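Cellulosomal scaffoldin (Acetivibrio cellulolyticus, PDB 4WI0) probably takes part in cellulose breakdown as a cellulosome scaffold with an endoglucanase domain, this chain being its C-terminal X module and dockerin, which binds a cohesin. Local coordinates at residues N117-S120 against T121-K124; V28-V31 against G32-K35. The protein carries 1 engineered substitution. All coordinates share one frame; numbering follows the deposited sequence.

In the fold
From the N terminus, the chain first enters the X module, which matches the carboxypeptidase regulatory-like family, and there contact 2 closes the tight loop of a hairpin between strands 27-31 and 34-38. Contact 1 comes much later, in the calcium-binding dockerin, where the chain turns directly after strand 118-119. The two loops follow in series, neither enclosing nor crossing the other. Their centres lie about 38 Å apart on opposite sides of the chain's centre, and their nearest atoms stay about 27 Å apart. Contact 2 joins neighbouring strands of a four-stranded antiparallel sheet; contact 1 shapes the exit from the short strand that pairs with 136-137.

Contact 1. Residues N117-S120 against T121-K124; sequences NTSS and TDAK
D122 reaches back to S119 and takes its backbone N-H on one carboxylate oxygen: S119 N to D122 OD2 measures 2.9 Å, with a nearly straight N-H...O angle of 167°. The hydrogen arrives on the anti side of OD2, 29° out of the carboxylate plane. A backbone bond runs the other way, from D122 N to S119 O at 2.9 Å. This second bond closes a type I beta turn from S119 to D122, with S120 and T121 at its corners. The two residues are therefore joined twice, once through a side chain and once through the main chain.

A water completes the link. It donates to D122 OD2 at 2.6 Å and lies 2.7 Å from S119 OG, so OD2 receives two hydrogen bonds, which would be expected to favour the charged carboxylate. With CG of D122 beside its own backbone N (chi1 -65°), the carboxylate is brought back toward T118 and the S119 N-H, and D122 CB comes 3.3 Å from S119 O. The same OD2 also lies against T118, 3.4 Å from T118 CA and 3.6 Å from T118 CB. Farther along, T118 CG2 approaches K124 CB at 4.3 Å.

T118 OG1 is hydrogen-bonded to the carbonyl of A115, and Y125 packs against the side chains of T118 and S120. N117 and T118 together face I137 in a G1 beta bulge. Beyond it, S120 bonds through its backbone to G135, inside the second calcium loop, whose ligands include D130, D134 and A136; strand 118-119 thus pairs antiparallel with 136-137, just ahead of helix 139-146.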
loop_
_atom_site.group_PDB
_atom_site.type_symbol
_atom_site.label_atom_id
_atom_site.label_comp_id
_atom_site.label_asym_id
_atom_site.label_seq_id
_atom_site.Cartn_x
_atom_site.Cartn_y
_atom_site.Cartn_z
ATOM N N ASN B 117 -8.234 4.143 2.903
ATOM C CA ASN B 117 -8.795 5.084 1.931
ATOM C C ASN B 117 -9.187 6.424 2.551
ATOM O O ASN B 117 -10.303 6.897 2.371
ATOM C CB ASN B 117 -9.983 4.474 1.171
ATOM C CG ASN B 117 -10.334 5.257 -0.091
ATOM O OD1 ASN B 117 -11.509 5.529 -0.382
ATOM N ND2 ASN B 117 -9.318 5.618 -0.848
ATOM N N THR B 118 -8.256 7.033 3.276
ATOM C CA THR B 118 -8.469 8.370 3.826
ATOM C C THR B 118 -7.303 9.257 3.458
ATOM O O THR B 118 -6.225 8.769 3.139
ATOM C CB THR B 118 -8.610 8.353 5.365
ATOM O OG1 THR B 118 -7.456 7.737 5.942
ATOM C CG2 THR B 118 -9.864 7.590 5.791
ATOM N N SER B 119 -7.533 10.565 3.478
ATOM C CA SER B 119 -6.455 11.532 3.334
ATOM C C SER B 119 -6.391 12.407 4.586
ATOM O O SER B 119 -7.291 12.380 5.424
ATOM C CB SER B 119 -6.649 12.378 2.068
ATOM O OG SER B 119 -7.824 13.145 2.160
ATOM N N SER B 120 -5.330 13.195 4.691
ATOM C CA SER B 120 -5.004 13.919 5.923
ATOM C C SER B 120 -6.086 14.870 6.459
ATOM O O SER B 120 -6.099 15.159 7.659
ATOM C CB SER B 120 -3.672 14.665 5.754
ATOM O OG SER B 120 -3.606 15.330 4.507
ATOM N N THR B 121 -6.981 15.347 5.590
ATOM C CA THR B 121 -8.091 16.218 6.002
ATOM C C THR B 121 -9.256 15.462 6.657
ATOM O O THR B 121 -10.083 16.067 7.336
ATOM C CB THR B 121 -8.653 17.020 4.815
ATOM O OG1 THR B 121 -9.167 16.122 3.820
ATOM C CG2 THR B 121 -7.576 17.892 4.202
ATOM N N ASP B 122 -9.331 14.151 6.446
ATOM C CA ASP B 122 -10.372 13.336 7.072
ATOM C C ASP B 122 -10.093 13.209 8.566
ATOM O O ASP B 122 -8.941 13.086 8.974
ATOM C CB ASP B 122 -10.435 11.943 6.434
ATOM C CG ASP B 122 -10.869 11.986 4.979
ATOM O OD1 ASP B 122 -11.808 12.749 4.648
ATOM O OD2 ASP B 122 -10.273 11.258 4.168
ATOM N N ALA B 123 -11.153 13.242 9.373
ATOM C CA ALA B 123 -11.037 13.039 10.822
ATOM C C ALA B 123 -10.525 11.637 11.167
ATOM O O ALA B 123 -9.782 11.463 12.133
ATOM C CB ALA B 123 -12.379 13.287 11.496
ATOM N N LYS B 124 -10.920 10.648 10.370
ATOM C CA LYS B 124 -10.511 9.257 10.583
ATOM C C LYS B 124 -9.028 8.986 10.289
ATOM O O LYS B 124 -8.466 8.006 10.773
ATOM C CB LYS B 124 -11.385 8.332 9.736
ATOM C CG LYS B 124 -11.072 6.862 9.896
ATOM C CD LYS B 124 -12.118 6.002 9.216
ATOM C CE LYS B 124 -13.343 5.818 10.087
ATOM N NZ LYS B 124 -14.294 4.892 9.419
HETATM O O HOH W 1 -10.335 12.360 1.773
#

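Contact 2. Residues V28-V31 against G32-K35; sequences VEIV and GTTK
The carbonyl oxygen of I30 is held by two donors from T33. The hydroxyl gives the shorter bond, T33 OG1 to I30 O at 2.6 Å, arriving in the carbonyl plane on a lone pair. The backbone gives the other, T33 N to I30 O at 3.0 Å.

The hydroxyl also works as an acceptor, taking the N-H of K35 at 3.1 Å from K35 N to T33 OG1, which forms an ST turn. The first torsion of T33, chi1 71°, sets OG1 between the backbone N and the carbonyl carbon of T33, where one oxygen can serve both I30 and K35. The side chain of T33 also touches that of I30: the two cross obliquely, T33 CG2 lying 4.1 Å from I30 CG2 and T33 OG1 3.5 Å from I30 CB.

The backbone bond from T33 to I30 closes a type II beta turn, the reversal of the beta hairpin made by strands 27-31 and 34-38 in the X module. G32 fills its third position with phi 100°, where a side chain would be jammed against the carbonyl oxygen of V31. V31 CG1 lies beside the following peptide, 3.2 Å from G32 N. Past the turn, I30 N meets K35 O at 3.1 Å, with an N-H...O angle of 174°.

Along its other edge, away from strand 34-38, strand 27-31 bonds through the backbone of E29 and V31 to K58 and T56 of strand 53-60; the side chain of I30 packs on V4, V50 and Y55.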
loop_
_atom_site.group_PDB
_atom_site.type_symbol
_atom_site.label_atom_id
_atom_site.label_comp_id
_atom_site.label_asym_id
_atom_site.label_seq_id
_atom_site.Cartn_x
_atom_site.Cartn_y
_atom_site.Cartn_z
ATOM N N VAL B 28 19.459 5.950 17.118
ATOM C CA VAL B 28 20.540 4.990 17.011
ATOM C C VAL B 28 21.288 4.993 18.332
ATOM O O VAL B 28 21.817 6.019 18.742
ATOM C CB VAL B 28 21.509 5.360 15.870
ATOM C CG1 VAL B 28 22.606 4.317 15.732
ATOM C CG2 VAL B 28 20.751 5.502 14.563
ATOM N N GLU B 29 21.306 3.838 18.995
ATOM C CA GLU B 29 21.899 3.682 20.318
ATOM C C GLU B 29 23.092 2.749 20.210
ATOM O O GLU B 29 23.015 1.735 19.519
ATOM C CB GLU B 29 20.881 3.069 21.301
ATOM C CG GLU B 29 21.544 2.393 22.502
ATOM C CD GLU B 29 20.586 1.879 23.562
ATOM O OE1 GLU B 29 19.425 1.518 23.248
ATOM O OE2 GLU B 29 21.036 1.810 24.724
ATOM N N ILE B 30 24.175 3.079 20.909
ATOM C CA ILE B 30 25.295 2.170 21.074
ATOM C C ILE B 30 25.098 1.429 22.402
ATOM O O ILE B 30 25.435 1.943 23.469
ATOM C CB ILE B 30 26.643 2.910 21.040
ATOM C CG1 ILE B 30 26.800 3.629 19.693
ATOM C CG2 ILE B 30 27.802 1.935 21.271
ATOM C CD1 ILE B 30 28.007 4.516 19.610
ATOM N N VAL B 31 24.528 0.228 22.312
ATOM C CA VAL B 31 24.148 -0.553 23.490
ATOM C C VAL B 31 25.389 -0.759 24.348
ATOM O O VAL B 31 26.461 -1.055 23.820
ATOM C CB VAL B 31 23.557 -1.924 23.104
ATOM C CG1 VAL B 31 23.245 -2.753 24.347
ATOM C CG2 VAL B 31 22.297 -1.754 22.264
ATOM N N GLY B 32 25.237 -0.590 25.661
ATOM C CA GLY B 32 26.359 -0.685 26.596
ATOM C C GLY B 32 26.879 0.683 26.993
ATOM O O GLY B 32 27.584 0.816 27.983
ATOM N N THR B 33 26.552 1.697 26.198
ATOM C CA THR B 33 26.779 3.085 26.558
ATOM C C THR B 33 25.414 3.752 26.730
ATOM O O THR B 33 24.366 3.155 26.456
ATOM C CB THR B 33 27.569 3.831 25.466
ATOM O OG1 THR B 33 26.737 4.026 24.314
ATOM C CG2 THR B 33 28.816 3.052 25.051
ATOM N N THR B 34 25.427 4.997 27.177
ATOM C CA THR B 34 24.216 5.811 27.195
ATOM C C THR B 34 24.256 6.800 26.041
ATOM O O THR B 34 23.664 7.879 26.125
ATOM C CB THR B 34 24.116 6.621 28.494
ATOM O OG1 THR B 34 25.166 7.594 28.514
ATOM C CG2 THR B 34 24.221 5.707 29.710
ATOM N N LYS B 35 24.960 6.440 24.973
ATOM C CA LYS B 35 25.159 7.338 23.851
ATOM C C LYS B 35 24.212 6.970 22.722
ATOM O O LYS B 35 24.130 5.803 22.315
ATOM C CB LYS B 35 26.616 7.299 23.392
ATOM C CG LYS B 35 27.588 7.752 24.476
ATOM C CD LYS B 35 28.940 8.168 23.922
ATOM C CE LYS B 35 29.595 9.238 24.788
ATOM N NZ LYS B 35 30.192 8.701 26.041
#